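Acetyltransferase (Vibrio fischeri, PDB 3JVN) probably transfers an acyl group, most likely acetyl, from a donor to an acceptor substrate. Local coordinates at residues A[3-16]-A[58-70]. Sequence-based numbering, arbitrary orientation.
Sequences PVIRRAKEIDLYCL and VYVAEMDDVIIGF. With SO4 (sulfate ion), chain B.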
loop_
_atom_site.group_PDB
_atom_site.type_symbol
_atom_site.label_atom_id
_atom_site.label_comp_id
_atom_site.label_asym_id
_atom_site.label_seq_id
_atom_site.Cartn_x
_atom_site.Cartn_y
_atom_site.Cartn_z
ATOM N N PRO A 3 4.875 25.553 20.142
ATOM C CA PRO A 3 4.724 24.217 20.776
ATOM C C PRO A 3 5.904 23.307 20.437
ATOM O O PRO A 3 6.305 23.210 19.279
ATOM C CB PRO A 3 3.426 23.620 20.247
ATOM C CG PRO A 3 2.653 24.877 19.820
ATOM C CD PRO A 3 3.727 25.821 19.256
ATOM N N VAL A 4 6.444 22.632 21.448
ATOM C CA VAL A 4 7.581 21.719 21.268
ATOM C C VAL A 4 7.146 20.288 20.888
ATOM O O VAL A 4 6.460 19.613 21.662
ATOM C CB VAL A 4 8.433 21.629 22.566
ATOM C CG1 VAL A 4 9.683 20.783 22.326
ATOM C CG2 VAL A 4 8.799 23.024 23.041
ATOM N N ILE A 5 7.552 19.816 19.711
ATOM C CA ILE A 5 7.194 18.467 19.283
ATOM C C ILE A 5 8.275 17.471 19.692
ATOM O O ILE A 5 9.467 17.694 19.456
ATOM C CB ILE A 5 6.977 18.388 17.749
ATOM C CG1 ILE A 5 5.692 19.118 17.356
ATOM C CG2 ILE A 5 6.869 16.935 17.311
ATOM C CD1 ILE A 5 5.736 20.604 17.580
ATOM N N ARG A 6 7.854 16.375 20.314
ATOM C CA ARG A 6 8.788 15.349 20.769
ATOM C C ARG A 6 8.199 13.948 20.788
ATOM O O ARG A 6 6.985 13.768 20.709
ATOM C CB ARG A 6 9.298 15.684 22.173
ATOM C CG ARG A 6 8.229 16.184 23.125
ATOM C CD ARG A 6 8.676 16.108 24.592
ATOM N NE ARG A 6 8.295 14.828 25.192
ATOM C CZ ARG A 6 7.323 14.670 26.092
ATOM N NH1 ARG A 6 7.046 13.463 26.566
ATOM N NH2 ARG A 6 6.645 15.717 26.541
ATOM N N ARG A 7 9.072 12.952 20.877
ATOM C CA ARG A 7 8.621 11.573 20.933
ATOM C C ARG A 7 8.029 11.375 22.325
ATOM O O ARG A 7 8.593 11.827 23.324
ATOM C CB ARG A 7 9.788 10.607 20.732
ATOM C CG ARG A 7 10.753 10.585 21.887
ATOM C CD ARG A 7 11.602 9.337 21.883
ATOM N NE ARG A 7 12.927 9.545 21.307
ATOM C CZ ARG A 7 13.173 9.745 20.017
ATOM N NH1 ARG A 7 14.421 9.918 19.605
ATOM N NH2 ARG A 7 12.178 9.769 19.139
ATOM N N ALA A 8 6.878 10.715 22.383
ATOM C CA ALA A 8 6.195 10.453 23.643
ATOM C C ALA A 8 7.023 9.567 24.569
ATOM O O ALA A 8 8.014 8.958 24.166
ATOM C CB ALA A 8 4.852 9.805 23.372
ATOM N N LYS A 9 6.601 9.509 25.822
ATOM C CA LYS A 9 7.281 8.714 26.830
ATOM C C LYS A 9 6.264 8.024 27.725
ATOM O O LYS A 9 5.078 8.363 27.717
ATOM C CB LYS A 9 8.188 9.598 27.689
ATOM C CG LYS A 9 9.327 10.277 26.945
ATOM C CD LYS A 9 10.290 10.922 27.936
ATOM C CE LYS A 9 9.585 11.965 28.804
ATOM N NZ LYS A 9 10.411 12.458 29.946
ATOM N N GLU A 10 6.742 7.056 28.498
ATOM C CA GLU A 10 5.894 6.306 29.408
ATOM C C GLU A 10 5.198 7.255 30.402
ATOM O O GLU A 10 4.130 6.934 30.935
ATOM C CB GLU A 10 6.745 5.269 30.149
ATOM C CG GLU A 10 5.950 4.211 30.902
ATOM C CD GLU A 10 6.838 3.240 31.676
ATOM O OE1 GLU A 10 7.661 3.718 32.495
ATOM O OE2 GLU A 10 6.700 2.006 31.483
ATOM N N ILE A 11 5.800 8.428 30.610
ATOM C CA ILE A 11 5.294 9.457 31.523
ATOM C C ILE A 11 4.077 10.220 30.998
ATOM O O ILE A 11 3.433 10.960 31.737
ATOM C CB ILE A 11 6.395 10.508 31.845
ATOM C CG1 ILE A 11 6.847 11.219 30.558
ATOM C CG2 ILE A 11 7.595 9.828 32.495
ATOM C CD1 ILE A 11 6.817 12.754 30.619
ATOM N N ASP A 12 3.762 10.041 29.722
ATOM C CA ASP A 12 2.624 10.729 29.129
ATOM C C ASP A 12 1.425 9.799 28.950
ATOM O O ASP A 12 0.339 10.243 28.569
ATOM C CB ASP A 12 3.026 11.317 27.779
ATOM C CG ASP A 12 4.309 12.126 27.851
ATOM O OD1 ASP A 12 4.318 13.192 28.515
ATOM O OD2 ASP A 12 5.306 11.687 27.237
ATOM N N LEU A 13 1.615 8.509 29.218
ATOM C CA LEU A 13 0.528 7.546 29.074
ATOM C C LEU A 13 -0.745 8.013 29.780
ATOM O O LEU A 13 -1.857 7.810 29.287
ATOM C CB LEU A 13 0.951 6.166 29.605
ATOM C CG LEU A 13 1.917 5.381 28.703
ATOM C CD1 LEU A 13 2.244 4.024 29.323
ATOM C CD2 LEU A 13 1.285 5.199 27.318
ATOM N N TYR A 14 -0.578 8.645 30.935
ATOM C CA TYR A 14 -1.719 9.132 31.698
ATOM C C TYR A 14 -2.473 10.209 30.893
ATOM O O TYR A 14 -3.691 10.130 30.730
ATOM C CB TYR A 14 -1.238 9.685 33.049
ATOM C CG TYR A 14 -2.347 9.878 34.057
ATOM C CD1 TYR A 14 -2.766 8.829 34.885
ATOM C CD2 TYR A 14 -3.020 11.094 34.144
ATOM C CE1 TYR A 14 -3.835 8.990 35.774
ATOM C CE2 TYR A 14 -4.089 11.264 35.014
ATOM C CZ TYR A 14 -4.494 10.213 35.826
ATOM O OH TYR A 14 -5.573 10.397 36.660
ATOM N N CYS A 15 -1.738 11.195 30.379
ATOM C CA CYS A 15 -2.318 12.281 29.580
ATOM C C CYS A 15 -2.961 11.717 28.325
ATOM O O CYS A 15 -4.092 12.060 27.963
ATOM C CB CYS A 15 -1.233 13.265 29.146
ATOM S SG CYS A 15 -0.085 13.702 30.458
ATOM N N LEU A 16 -2.216 10.847 27.656
ATOM C CA LEU A 16 -2.689 10.238 26.433
ATOM C C LEU A 16 -4.036 9.533 26.582
ATOM O O LEU A 16 -4.875 9.647 25.697
ATOM C CB LEU A 16 -1.596 9.313 25.876
ATOM C CG LEU A 16 -0.328 10.121 25.529
ATOM C CD1 LEU A 16 0.753 9.234 24.926
ATOM C CD2 LEU A 16 -0.700 11.234 24.539
ATOM N N VAL A 58 4.789 7.655 18.320
ATOM C CA VAL A 58 3.833 8.546 18.939
ATOM C C VAL A 58 4.534 9.840 19.314
ATOM O O VAL A 58 5.411 9.852 20.163
ATOM C CB VAL A 58 3.156 7.905 20.185
ATOM C CG1 VAL A 58 4.194 7.244 21.069
ATOM C CG2 VAL A 58 2.404 8.963 20.948
ATOM N N TYR A 59 4.170 10.929 18.647
ATOM C CA TYR A 59 4.768 12.210 18.970
ATOM C C TYR A 59 3.725 13.103 19.611
ATOM O O TYR A 59 2.534 12.984 19.318
ATOM C CB TYR A 59 5.331 12.864 17.716
ATOM C CG TYR A 59 6.411 12.041 17.078
ATOM C CD1 TYR A 59 7.705 12.009 17.615
ATOM C CD2 TYR A 59 6.151 11.292 15.940
ATOM C CE1 TYR A 59 8.705 11.244 17.024
ATOM C CE2 TYR A 59 7.142 10.533 15.347
ATOM C CZ TYR A 59 8.412 10.513 15.881
ATOM O OH TYR A 59 9.396 9.777 15.264
ATOM N N VAL A 60 4.179 13.980 20.502
ATOM C CA VAL A 60 3.291 14.909 21.192
ATOM C C VAL A 60 3.752 16.361 21.040
ATOM O O VAL A 60 4.937 16.635 20.830
ATOM C CB VAL A 60 3.186 14.577 22.720
ATOM C CG1 VAL A 60 2.400 13.284 22.928
ATOM C CG2 VAL A 60 4.583 14.463 23.332
ATOM N N ALA A 61 2.794 17.281 21.128
ATOM C CA ALA A 61 3.057 18.713 21.045
ATOM C C ALA A 61 2.916 19.247 22.474
ATOM O O ALA A 61 1.836 19.170 23.063
ATOM C CB ALA A 61 2.045 19.382 20.126
ATOM N N GLU A 62 4.005 19.767 23.036
ATOM C CA GLU A 62 3.990 20.292 24.401
ATOM C C GLU A 62 4.114 21.809 24.353
ATOM O O GLU A 62 5.082 22.344 23.813
ATOM C CB GLU A 62 5.156 19.687 25.208
ATOM C CG GLU A 62 4.802 19.214 26.629
ATOM C CD GLU A 62 5.940 18.450 27.306
ATOM O OE1 GLU A 62 5.719 17.893 28.405
ATOM O OE2 GLU A 62 7.058 18.408 26.747
HETATM N N MSE A 63 3.126 22.503 24.905
HETATM C CA MSE A 63 3.154 23.959 24.910
HETATM C C MSE A 63 4.026 24.467 26.054
HETATM O O MSE A 63 5.196 24.800 25.854
HETATM C CB MSE A 63 1.736 24.525 25.036
HETATM C CG MSE A 63 1.672 26.047 24.970
HETATM SE SE MSE A 63 2.542 26.774 23.391
HETATM C CE MSE A 63 0.992 27.004 22.244
ATOM N N ASP A 64 3.454 24.520 27.253
ATOM C CA ASP A 64 4.189 24.990 28.422
ATOM C C ASP A 64 4.823 23.806 29.139
ATOM O O ASP A 64 6.046 23.686 29.213
ATOM C CB ASP A 64 3.245 25.741 29.369
ATOM C CG ASP A 64 3.588 27.217 29.480
ATOM O OD1 ASP A 64 4.685 27.523 29.993
ATOM O OD2 ASP A 64 2.775 28.066 29.046
ATOM N N ASP A 65 3.969 22.937 29.666
ATOM C CA ASP A 65 4.401 21.733 30.363
ATOM C C ASP A 65 3.252 20.749 30.241
ATOM O O ASP A 65 3.236 19.702 30.886
ATOM C CB ASP A 65 4.678 22.021 31.840
ATOM C CG ASP A 65 6.159 21.949 32.185
ATOM O OD1 ASP A 65 6.785 20.899 31.898
ATOM O OD2 ASP A 65 6.692 22.935 32.749
ATOM N N VAL A 66 2.283 21.117 29.409
ATOM C CA VAL A 66 1.105 20.298 29.168
ATOM C C VAL A 66 1.048 19.852 27.698
ATOM O O VAL A 66 1.351 20.620 26.784
ATOM C CB VAL A 66 -0.189 21.079 29.549
ATOM C CG1 VAL A 66 -0.237 22.410 28.810
ATOM C CG2 VAL A 66 -1.428 20.249 29.231
ATOM N N ILE A 67 0.673 18.596 27.483
ATOM C CA ILE A 67 0.572 18.046 26.139
ATOM C C ILE A 67 -0.743 18.489 25.509
ATOM O O ILE A 67 -1.821 18.090 25.962
ATOM C CB ILE A 67 0.624 16.511 26.174
ATOM C CG1 ILE A 67 1.909 16.067 26.873
ATOM C CG2 ILE A 67 0.541 15.962 24.764
ATOM C CD1 ILE A 67 1.992 14.590 27.152
ATOM N N ILE A 68 -0.658 19.320 24.473
ATOM C CA ILE A 68 -1.854 19.815 23.804
ATOM C C ILE A 68 -2.140 19.107 22.486
ATOM O O ILE A 68 -3.035 19.502 21.735
ATOM C CB ILE A 68 -1.779 21.360 23.569
ATOM C CG1 ILE A 68 -0.408 21.764 22.991
ATOM C CG2 ILE A 68 -2.053 22.100 24.876
ATOM C CD1 ILE A 68 -0.261 21.519 21.506
ATOM N N GLY A 69 -1.388 18.046 22.212
ATOM C CA GLY A 69 -1.604 17.308 20.984
ATOM C C GLY A 69 -0.673 16.125 20.805
ATOM O O GLY A 69 0.367 16.033 21.449
ATOM N N PHE A 70 -1.062 15.205 19.930
ATOM C CA PHE A 70 -0.252 14.031 19.643
ATOM C C PHE A 70 -0.644 13.468 18.274
ATOM O O PHE A 70 -1.682 13.819 17.709
ATOM C CB PHE A 70 -0.441 12.954 20.729
ATOM C CG PHE A 70 -1.791 12.296 20.705
ATOM C CD1 PHE A 70 -2.907 12.930 21.257
ATOM C CD2 PHE A 70 -1.964 11.074 20.066
ATOM C CE1 PHE A 70 -4.178 12.353 21.158
ATOM C CE2 PHE A 70 -3.224 10.494 19.962
ATOM C CZ PHE A 70 -4.331 11.132 20.506
HETATM S S SO4 B . 12.400 13.975 19.181
HETATM O O1 SO4 B . 11.837 13.276 20.359
HETATM O O2 SO4 B . 13.018 12.989 18.279
HETATM O O3 SO4 B . 13.436 14.924 19.632
HETATM O O4 SO4 B . 11.329 14.714 18.470
#
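The guanidinium of Arg6 lies flat over Val60, whose CG2 sits 3.9 Å from Arg6 CZ beneath the centre of the group, while carboxylates gather at its rim. Arg6 NH2 reaches Glu62 OE2 at 2.7 Å in a salt bridge whose hydrogen bond is bent and weak, the two planes being turned 50° apart. Arg6 NH1 forms a second salt bridge with Asp12 OD2, again through a weak hydrogen bond, so one arginine joins the acids of both segments and probably offsets the repulsion between them. A bend at chi3 (-91°) turns the arginine chain back over the sheet toward these partners. Lys9 N donates to Asp12 OD2 at the oxygen's anti lone pair. Beneath this network run strands 4-7 and 58-62, antiparallel, with Val4–Glu62 and Arg6–Val60 as hydrogen-bonded pairs; Ala8 N to Val58 O (2.8 Å) continues the ladder past the strand end. This is the N-terminal edge of the GNAT sheet, where the first strand leads into helix 13-30. The next strand of the meander, 67-79, meets Ala61 through a classic beta bulge at Ile68 and Gly69. On the helix side, Leu16 CD2 packs against both Val60 CG1 (4.1 Å) and Phe70 CG (4.1 Å), crossing the valine at about a right angle. Cys15 SG meets Ile67 CD1 at 4.0 Å. Ile5 and Tyr59 face helix 105-118 instead, touching Gln108 and Arg112 respectively. At the outer edge, Arg7 N donates to sulfate O1 (2.8 Å), and the same ion, probably from the crystallisation liquor, lies over one face of the Arg7 guanidinium and is hydrogen-bonded to Arg112.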